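Local coordinates for protein Rab GDP dissociation inhibitor alpha (Naegleria fowleri, PDB 6C87) that probably extracts prenylated, GDP-bound Rab GTPases from membranes and slows their release of GDP, at residues S117-K122 against T138-F143; K307-I312 against T366-D371. All coordinates share one frame; numbering follows the deposited sequence.

Contact 1. Residues S117-K122 against T138-F143; sequences SFVYHK and TPLLGF
H121 and L140 carry this contact, the imidazole lying over the turn at 138-141 so that L140 O rests over its face. CG of H121 is anti to the backbone N (chi1 172°), which brings it up to the turn. L140 O sits 3.3 Å above the ring plane, over its centre. L140 CA lies over the same face, 4.3 Å from the ring centroid, in a CH-pi contact. K122 CB takes the opposite face, offset toward the rim. H121 NE2 comes near L140 O, but the angle is too poor for a hydrogen bond; the polar end of the ring is instead held through ND1, which bonds to Q336 OE1.

Beside the ring, the two methyls of L140 reach back to the strand. Both meet V119 CG1, CD1 at 3.5 Å and CD2 at 3.6 Å, and CD2 also lies against H121 CB at 3.5 Å, the V119 and L140 side chains crossing at a slant. P129 also packs on L140, and P333 on V119, which helps bury this apolar patch.

The turn itself is tied by L140 N donating to T138 OG1 (3.1 Å, 167°). The arrangement is a type I beta turn with an ST turn at its head, set in the loop between helices 132-135 and 143-157 and packed by L140 against the end of strand 111-121.

Contact 2. Residues K307-I312 against T366-D371; sequences KVIRVI and TTVESD
K307 and V368 meet through both backbone and side chain. V368 N donates to K307 O at 3.0 Å in a nearly straight bond, approaching from well above the carbonyl plane. One water closes the other side of this pairing, accepting from K307 N at 2.9 Å and donating to V368 O. The same carbonyl, K307 O, also receives a CA-H...O contact from T367 CA.

Next along, I309 and T366 form a hydrogen-bonded antiparallel pair: I309 N gives to T366 O (3.1 Å), and T366 N gives to I309 O (3.2 Å), so both amides and both carbonyls are used. V308 and T367 make the adjoining non-hydrogen-bonded pair. This is the antiparallel pairing of strands 302-315 and 360-367 in the large mixed sheet of the protein; on its other side, strand 302-315 bonds through the backbones of V308 and R310 to L395 and Y393 of strand 389-400.

T366 OG1, anti to its backbone N (chi1 -168°), finds its acceptor in D342 O, while T366 CG2 packs on I309 CG2 at 3.7 Å. V368 CG2 lies against K307 CB at 3.6 Å and over the amide of I309. Beyond the pairing, T367 O is taken by R339 NH2, E369 OE2 accepts from K340 N and is also bonded to H341 ND1, and S370 OG bonds to E376 OE2.

Both contacts reach the same mixed, branched sheet, contact 1 by its strand alone, but at different places in it: their centres are 24 Å apart and their nearest atoms about 12 Å apart, so they do not meet directly. The route from one to the other runs through strand 111-121, which pairs with 328-332, then 343-349, then 360-367, which is in turn the partner of 302-315. Contact 1 lies farther out, 24 Å from the centre of the chain against 16 Å for contact 2, and packs a loop onto a strand end, whereas contact 2 is strand pairing within the sheet. Both segments of contact 1 precede those of contact 2 in the sequence.

Contact 1. Residues S117-K122 against T138-F143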
ATOM      1  N   SER A 117     -11.857  32.554  -8.469  1.00 40.15           N
ATOM      2  CA  SER A 117     -11.960  31.928  -7.153  1.00 33.03           C
ATOM      3  C   SER A 117     -12.037  33.034  -6.115  1.00 35.87           C
ATOM      4  O   SER A 117     -11.032  33.716  -5.876  1.00 31.06           O
ATOM      5  CB  SER A 117     -10.784  31.006  -6.868  1.00 29.33           C
ATOM      6  OG  SER A 117     -10.956  30.387  -5.608  1.00 37.25           O
ATOM      7  N   PHE A 118     -13.211  33.184  -5.480  1.00 27.37           N
ATOM      8  CA  PHE A 118     -13.504  34.314  -4.609  1.00 34.55           C
ATOM      9  C   PHE A 118     -14.069  33.854  -3.274  1.00 40.32           C
ATOM     10  O   PHE A 118     -14.690  32.794  -3.171  1.00 41.58           O
ATOM     11  CB  PHE A 118     -14.499  35.274  -5.257  1.00 36.25           C
ATOM     12  CG  PHE A 118     -13.969  35.925  -6.472  1.00 30.00           C
ATOM     13  CD1 PHE A 118     -14.076  35.302  -7.700  1.00 32.11           C
ATOM     14  CD2 PHE A 118     -13.318  37.145  -6.387  1.00 31.35           C
ATOM     15  CE1 PHE A 118     -13.559  35.897  -8.836  1.00 38.14           C
ATOM     16  CE2 PHE A 118     -12.794  37.742  -7.515  1.00 34.85           C
ATOM     17  CZ  PHE A 118     -12.914  37.115  -8.742  1.00 34.39           C
ATOM     18  N   VAL A 119     -13.869  34.692  -2.255  1.00 40.32           N
ATOM     19  CA  VAL A 119     -14.320  34.426  -0.895  1.00 42.42           C
ATOM     20  C   VAL A 119     -14.901  35.712  -0.312  1.00 42.21           C
ATOM     21  O   VAL A 119     -14.462  36.821  -0.632  1.00 44.98           O
ATOM     22  CB  VAL A 119     -13.164  33.860  -0.024  1.00 35.57           C
ATOM     23  CG1 VAL A 119     -12.032  34.852   0.084  1.00 29.97           C
ATOM     24  CG2 VAL A 119     -13.657  33.435   1.344  1.00 32.92           C
ATOM     25  N   TYR A 120     -15.897  35.552   0.546  1.00 33.56           N
ATOM     26  CA  TYR A 120     -16.651  36.667   1.097  1.00 38.47           C
ATOM     27  C   TYR A 120     -16.055  37.174   2.402  1.00 40.34           C
ATOM     28  O   TYR A 120     -15.508  36.404   3.198  1.00 40.41           O
ATOM     29  CB  TYR A 120     -18.100  36.230   1.321  1.00 41.38           C
ATOM     30  CG  TYR A 120     -19.020  37.259   1.942  1.00 40.74           C
ATOM     31  CD1 TYR A 120     -19.299  37.235   3.307  1.00 42.59           C
ATOM     32  CD2 TYR A 120     -19.646  38.227   1.157  1.00 36.75           C
ATOM     33  CE1 TYR A 120     -20.153  38.155   3.880  1.00 45.65           C
ATOM     34  CE2 TYR A 120     -20.500  39.154   1.718  1.00 44.75           C
ATOM     35  CZ  TYR A 120     -20.751  39.115   3.080  1.00 49.29           C
ATOM     36  OH  TYR A 120     -21.607  40.029   3.644  1.00 48.77           O
ATOM     37  N   HIS A 121     -16.151  38.484   2.610  1.00 41.34           N
ATOM     38  CA  HIS A 121     -15.702  39.086   3.858  1.00 39.49           C
ATOM     39  C   HIS A 121     -16.323  40.470   3.986  1.00 41.61           C
ATOM     40  O   HIS A 121     -16.194  41.288   3.072  1.00 38.46           O
ATOM     41  CB  HIS A 121     -14.174  39.183   3.926  1.00 35.42           C
ATOM     42  CG  HIS A 121     -13.681  39.965   5.105  1.00 41.65           C
ATOM     43  ND1 HIS A 121     -13.638  39.440   6.380  1.00 40.23           N
ATOM     44  CD2 HIS A 121     -13.250  41.243   5.210  1.00 38.61           C
ATOM     45  CE1 HIS A 121     -13.181  40.357   7.215  1.00 39.02           C
ATOM     46  NE2 HIS A 121     -12.939  41.460   6.532  1.00 41.01           N
ATOM     47  N   LYS A 122     -17.015  40.708   5.103  1.00 46.87           N
ATOM     48  CA  LYS A 122     -17.566  42.021   5.461  1.00 45.48           C
ATOM     49  C   LYS A 122     -18.255  42.695   4.272  1.00 38.02           C
ATOM     50  O   LYS A 122     -17.938  43.823   3.891  1.00 38.90           O
ATOM     51  CB  LYS A 122     -16.484  42.926   6.054  1.00 39.67           C
ATOM     52  N   THR A 138      -4.159  41.354   1.258  1.00 55.76           N
ATOM     53  CA  THR A 138      -5.545  41.073   0.878  1.00 50.18           C
ATOM     54  C   THR A 138      -6.529  41.915   1.690  1.00 49.19           C
ATOM     55  O   THR A 138      -6.337  42.120   2.893  1.00 43.74           O
ATOM     56  CB  THR A 138      -5.885  39.589   1.052  1.00 42.47           C
ATOM     57  OG1 THR A 138      -7.283  39.400   0.799  1.00 43.09           O
ATOM     58  CG2 THR A 138      -5.560  39.092   2.468  1.00 39.89           C
ATOM     59  N   PRO A 139      -7.594  42.408   1.054  1.00 53.76           N
ATOM     60  CA  PRO A 139      -8.638  43.120   1.807  1.00 48.89           C
ATOM     61  C   PRO A 139      -9.420  42.220   2.752  1.00 48.41           C
ATOM     62  O   PRO A 139     -10.203  42.735   3.562  1.00 47.52           O
ATOM     63  CB  PRO A 139      -9.548  43.682   0.704  1.00 49.97           C
ATOM     64  CG  PRO A 139      -8.752  43.574  -0.569  1.00 55.87           C
ATOM     65  CD  PRO A 139      -7.869  42.386  -0.391  1.00 59.06           C
ATOM     66  N   LEU A 140      -9.236  40.900   2.674  1.00 43.89           N
ATOM     67  CA  LEU A 140      -9.906  39.981   3.588  1.00 43.40           C
ATOM     68  C   LEU A 140      -9.446  40.145   5.030  1.00 45.10           C
ATOM     69  O   LEU A 140     -10.107  39.633   5.941  1.00 56.88           O
ATOM     70  CB  LEU A 140      -9.660  38.541   3.144  1.00 47.49           C
ATOM     71  CG  LEU A 140     -10.173  38.195   1.755  1.00 49.96           C
ATOM     72  CD1 LEU A 140      -9.495  36.936   1.271  1.00 53.99           C
ATOM     73  CD2 LEU A 140     -11.685  38.029   1.774  1.00 42.32           C
ATOM     74  N   LEU A 141      -8.309  40.796   5.257  1.00 43.98           N
ATOM     75  CA  LEU A 141      -7.706  40.905   6.577  1.00 47.64           C
ATOM     76  C   LEU A 141      -7.489  42.366   6.938  1.00 47.97           C
ATOM     77  O   LEU A 141      -7.286  43.209   6.058  1.00 51.60           O
ATOM     78  CB  LEU A 141      -6.367  40.171   6.635  1.00 49.20           C
ATOM     79  CG  LEU A 141      -6.364  38.736   6.134  1.00 44.56           C
ATOM     80  CD1 LEU A 141      -4.938  38.210   6.087  1.00 46.00           C
ATOM     81  CD2 LEU A 141      -7.227  37.885   7.041  1.00 45.60           C
ATOM     82  N   GLY A 142      -7.528  42.656   8.243  1.00 48.29           N
ATOM     83  CA  GLY A 142      -7.151  43.960   8.751  1.00 42.65           C
ATOM     84  C   GLY A 142      -5.640  44.162   8.741  1.00 44.01           C
ATOM     85  O   GLY A 142      -4.863  43.266   8.415  1.00 54.08           O
ATOM     86  N   PHE A 143      -5.223  45.369   9.137  1.00 45.52           N
ATOM     87  CA  PHE A 143      -3.818  45.749   8.998  1.00 51.29           C
ATOM     88  C   PHE A 143      -2.898  44.801   9.750  1.00 53.41           C
ATOM     89  O   PHE A 143      -1.891  44.332   9.205  1.00 57.14           O
ATOM     90  CB  PHE A 143      -3.593  47.179   9.481  1.00 48.89           C
ATOM     91  CG  PHE A 143      -2.154  47.618   9.393  1.00 54.87           C
ATOM     92  CD1 PHE A 143      -1.281  47.434  10.463  1.00 61.41           C
ATOM     93  CD2 PHE A 143      -1.666  48.206   8.236  1.00 55.35           C
ATOM     94  CE1 PHE A 143       0.045  47.830  10.381  1.00 54.83           C
ATOM     95  CE2 PHE A 143      -0.340  48.610   8.150  1.00 56.17           C
ATOM     96  CZ  PHE A 143       0.514  48.421   9.224  1.00 57.89           C
TER

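Contact 2. Residues K307-I312 against T366-D371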
ATOM      1  N   LYS A 307     -31.813  19.399   4.925  1.00 32.97           N
ATOM      2  CA  LYS A 307     -32.267  19.988   3.677  1.00 33.98           C
ATOM      3  C   LYS A 307     -31.146  20.831   3.088  1.00 41.25           C
ATOM      4  O   LYS A 307     -30.271  21.329   3.801  1.00 44.47           O
ATOM      5  CB  LYS A 307     -33.497  20.887   3.860  1.00 32.53           C
ATOM      6  CG  LYS A 307     -34.790  20.194   4.176  1.00 49.73           C
ATOM      7  CD  LYS A 307     -35.873  21.242   4.400  1.00 51.18           C
ATOM      8  CE  LYS A 307     -37.245  20.625   4.498  1.00 54.62           C
ATOM      9  NZ  LYS A 307     -38.251  21.581   3.961  1.00 62.76           N
ATOM     10  N   VAL A 308     -31.192  21.006   1.771  1.00 38.34           N
ATOM     11  CA  VAL A 308     -30.283  21.905   1.075  1.00 33.27           C
ATOM     12  C   VAL A 308     -31.112  22.764   0.130  1.00 38.76           C
ATOM     13  O   VAL A 308     -31.858  22.233  -0.701  1.00 36.51           O
ATOM     14  CB  VAL A 308     -29.192  21.137   0.302  1.00 32.79           C
ATOM     15  CG1 VAL A 308     -28.424  22.072  -0.659  1.00 26.66           C
ATOM     16  CG2 VAL A 308     -28.253  20.444   1.268  1.00 28.25           C
ATOM     17  N   ILE A 309     -30.980  24.083   0.254  1.00 31.84           N
ATOM     18  CA  ILE A 309     -31.599  25.003  -0.692  1.00 31.09           C
ATOM     19  C   ILE A 309     -30.582  25.333  -1.769  1.00 37.15           C
ATOM     20  O   ILE A 309     -29.404  25.582  -1.479  1.00 39.89           O
ATOM     21  CB  ILE A 309     -32.100  26.286  -0.004  1.00 38.41           C
ATOM     22  CG1 ILE A 309     -32.645  27.267  -1.051  1.00 38.41           C
ATOM     23  CG2 ILE A 309     -30.993  26.957   0.788  1.00 28.12           C
ATOM     24  CD1 ILE A 309     -33.428  28.441  -0.463  1.00 33.59           C
ATOM     25  N   ARG A 310     -31.025  25.282  -3.016  1.00 35.02           N
ATOM     26  CA  ARG A 310     -30.262  25.795  -4.141  1.00 32.51           C
ATOM     27  C   ARG A 310     -31.144  26.799  -4.861  1.00 37.00           C
ATOM     28  O   ARG A 310     -32.295  26.489  -5.191  1.00 39.27           O
ATOM     29  CB  ARG A 310     -29.806  24.670  -5.068  1.00 34.68           C
ATOM     30  CG  ARG A 310     -28.738  23.795  -4.432  1.00 30.52           C
ATOM     31  CD  ARG A 310     -28.371  22.646  -5.320  1.00 26.92           C
ATOM     32  NE  ARG A 310     -27.368  21.803  -4.691  1.00 32.49           N
ATOM     33  CZ  ARG A 310     -27.642  20.729  -3.959  1.00 34.93           C
ATOM     34  NH1 ARG A 310     -28.902  20.365  -3.767  1.00 25.80           N
ATOM     35  NH2 ARG A 310     -26.648  20.026  -3.421  1.00 30.29           N
ATOM     36  N   VAL A 311     -30.642  28.022  -5.012  1.00 29.82           N
ATOM     37  CA  VAL A 311     -31.337  29.076  -5.743  1.00 29.93           C
ATOM     38  C   VAL A 311     -30.593  29.309  -7.045  1.00 31.00           C
ATOM     39  O   VAL A 311     -29.453  29.794  -7.049  1.00 31.23           O
ATOM     40  CB  VAL A 311     -31.448  30.372  -4.930  1.00 31.08           C
ATOM     41  CG1 VAL A 311     -32.216  31.397  -5.732  1.00 27.11           C
ATOM     42  CG2 VAL A 311     -32.150  30.104  -3.611  1.00 33.42           C
ATOM     43  N   ILE A 312     -31.268  29.022  -8.146  1.00 32.81           N
ATOM     44  CA  ILE A 312     -30.670  29.034  -9.472  1.00 32.82           C
ATOM     45  C   ILE A 312     -31.047  30.357 -10.125  1.00 30.21           C
ATOM     46  O   ILE A 312     -32.235  30.689 -10.233  1.00 35.10           O
ATOM     47  CB  ILE A 312     -31.130  27.810 -10.282  1.00 36.85           C
ATOM     48  CG1 ILE A 312     -30.780  26.539  -9.494  1.00 42.37           C
ATOM     49  CG2 ILE A 312     -30.491  27.772 -11.653  1.00 30.61           C
ATOM     50  CD1 ILE A 312     -31.458  25.275  -9.984  1.00 43.55           C
ATOM     51  N   THR A 366     -26.792  26.215   0.178  1.00 32.93           N
ATOM     52  CA  THR A 366     -26.390  26.100   1.567  1.00 30.54           C
ATOM     53  C   THR A 366     -27.286  25.073   2.235  1.00 33.30           C
ATOM     54  O   THR A 366     -28.369  24.751   1.744  1.00 30.16           O
ATOM     55  CB  THR A 366     -26.457  27.447   2.300  1.00 37.66           C
ATOM     56  OG1 THR A 366     -25.789  27.338   3.563  1.00 36.03           O
ATOM     57  CG2 THR A 366     -27.896  27.882   2.523  1.00 38.08           C
ATOM     58  N   THR A 367     -26.795  24.538   3.344  1.00 39.02           N
ATOM     59  CA  THR A 367     -27.625  23.703   4.192  1.00 34.26           C
ATOM     60  C   THR A 367     -28.675  24.576   4.861  1.00 37.29           C
ATOM     61  O   THR A 367     -28.380  25.680   5.319  1.00 38.60           O
ATOM     62  CB  THR A 367     -26.768  22.990   5.237  1.00 38.87           C
ATOM     63  OG1 THR A 367     -25.892  22.058   4.586  1.00 43.12           O
ATOM     64  CG2 THR A 367     -27.627  22.265   6.267  1.00 31.84           C
ATOM     65  N   VAL A 368     -29.914  24.086   4.889  1.00 41.66           N
ATOM     66  CA  VAL A 368     -31.022  24.851   5.449  1.00 39.86           C
ATOM     67  C   VAL A 368     -30.924  24.837   6.966  1.00 41.01           C
ATOM     68  O   VAL A 368     -30.795  23.772   7.584  1.00 44.33           O
ATOM     69  CB  VAL A 368     -32.365  24.272   4.972  1.00 43.53           C
ATOM     70  CG1 VAL A 368     -33.518  25.031   5.584  1.00 34.53           C
ATOM     71  CG2 VAL A 368     -32.445  24.299   3.447  1.00 46.29           C
ATOM     72  N   GLU A 369     -30.974  26.022   7.576  1.00 38.22           N
ATOM     73  CA  GLU A 369     -30.934  26.128   9.028  1.00 42.31           C
ATOM     74  C   GLU A 369     -32.248  26.562   9.658  1.00 46.58           C
ATOM     75  O   GLU A 369     -32.444  26.316  10.853  1.00 50.44           O
ATOM     76  CB  GLU A 369     -29.845  27.119   9.472  1.00 45.02           C
ATOM     77  CG  GLU A 369     -28.422  26.756   9.080  1.00 51.88           C
ATOM     78  CD  GLU A 369     -27.426  27.849   9.452  1.00 48.95           C
ATOM     79  OE1 GLU A 369     -27.863  28.932   9.887  1.00 49.61           O
ATOM     80  OE2 GLU A 369     -26.206  27.626   9.325  1.00 48.65           O
ATOM     81  N   SER A 370     -33.150  27.185   8.897  1.00 49.28           N
ATOM     82  CA  SER A 370     -34.308  27.877   9.451  1.00 47.97           C
ATOM     83  C   SER A 370     -35.578  27.519   8.685  1.00 54.25           C
ATOM     84  O   SER A 370     -35.572  26.704   7.753  1.00 51.97           O
ATOM     85  CB  SER A 370     -34.082  29.393   9.433  1.00 37.95           C
ATOM     86  OG  SER A 370     -34.186  29.913   8.118  1.00 39.24           O
ATOM     87  N   ASP A 371     -36.675  28.173   9.081  1.00 60.03           N
ATOM     88  CA  ASP A 371     -37.985  28.021   8.460  1.00 62.45           C
ATOM     89  C   ASP A 371     -38.152  28.864   7.201  1.00 61.06           C
ATOM     90  O   ASP A 371     -39.139  28.679   6.481  1.00 62.06           O
ATOM     91  CB  ASP A 371     -39.081  28.391   9.461  1.00 73.07           C
ATOM     92  CG  ASP A 371     -38.871  29.773  10.073  1.00 88.33           C
ATOM     93  OD1 ASP A 371     -37.781  30.013  10.642  1.00 92.20           O
ATOM     94  OD2 ASP A 371     -39.787  30.622   9.983  1.00 92.68           O
TER
HETATM   95  O   HOH W   1     -30.712  20.713   7.266  1.00 37.40           O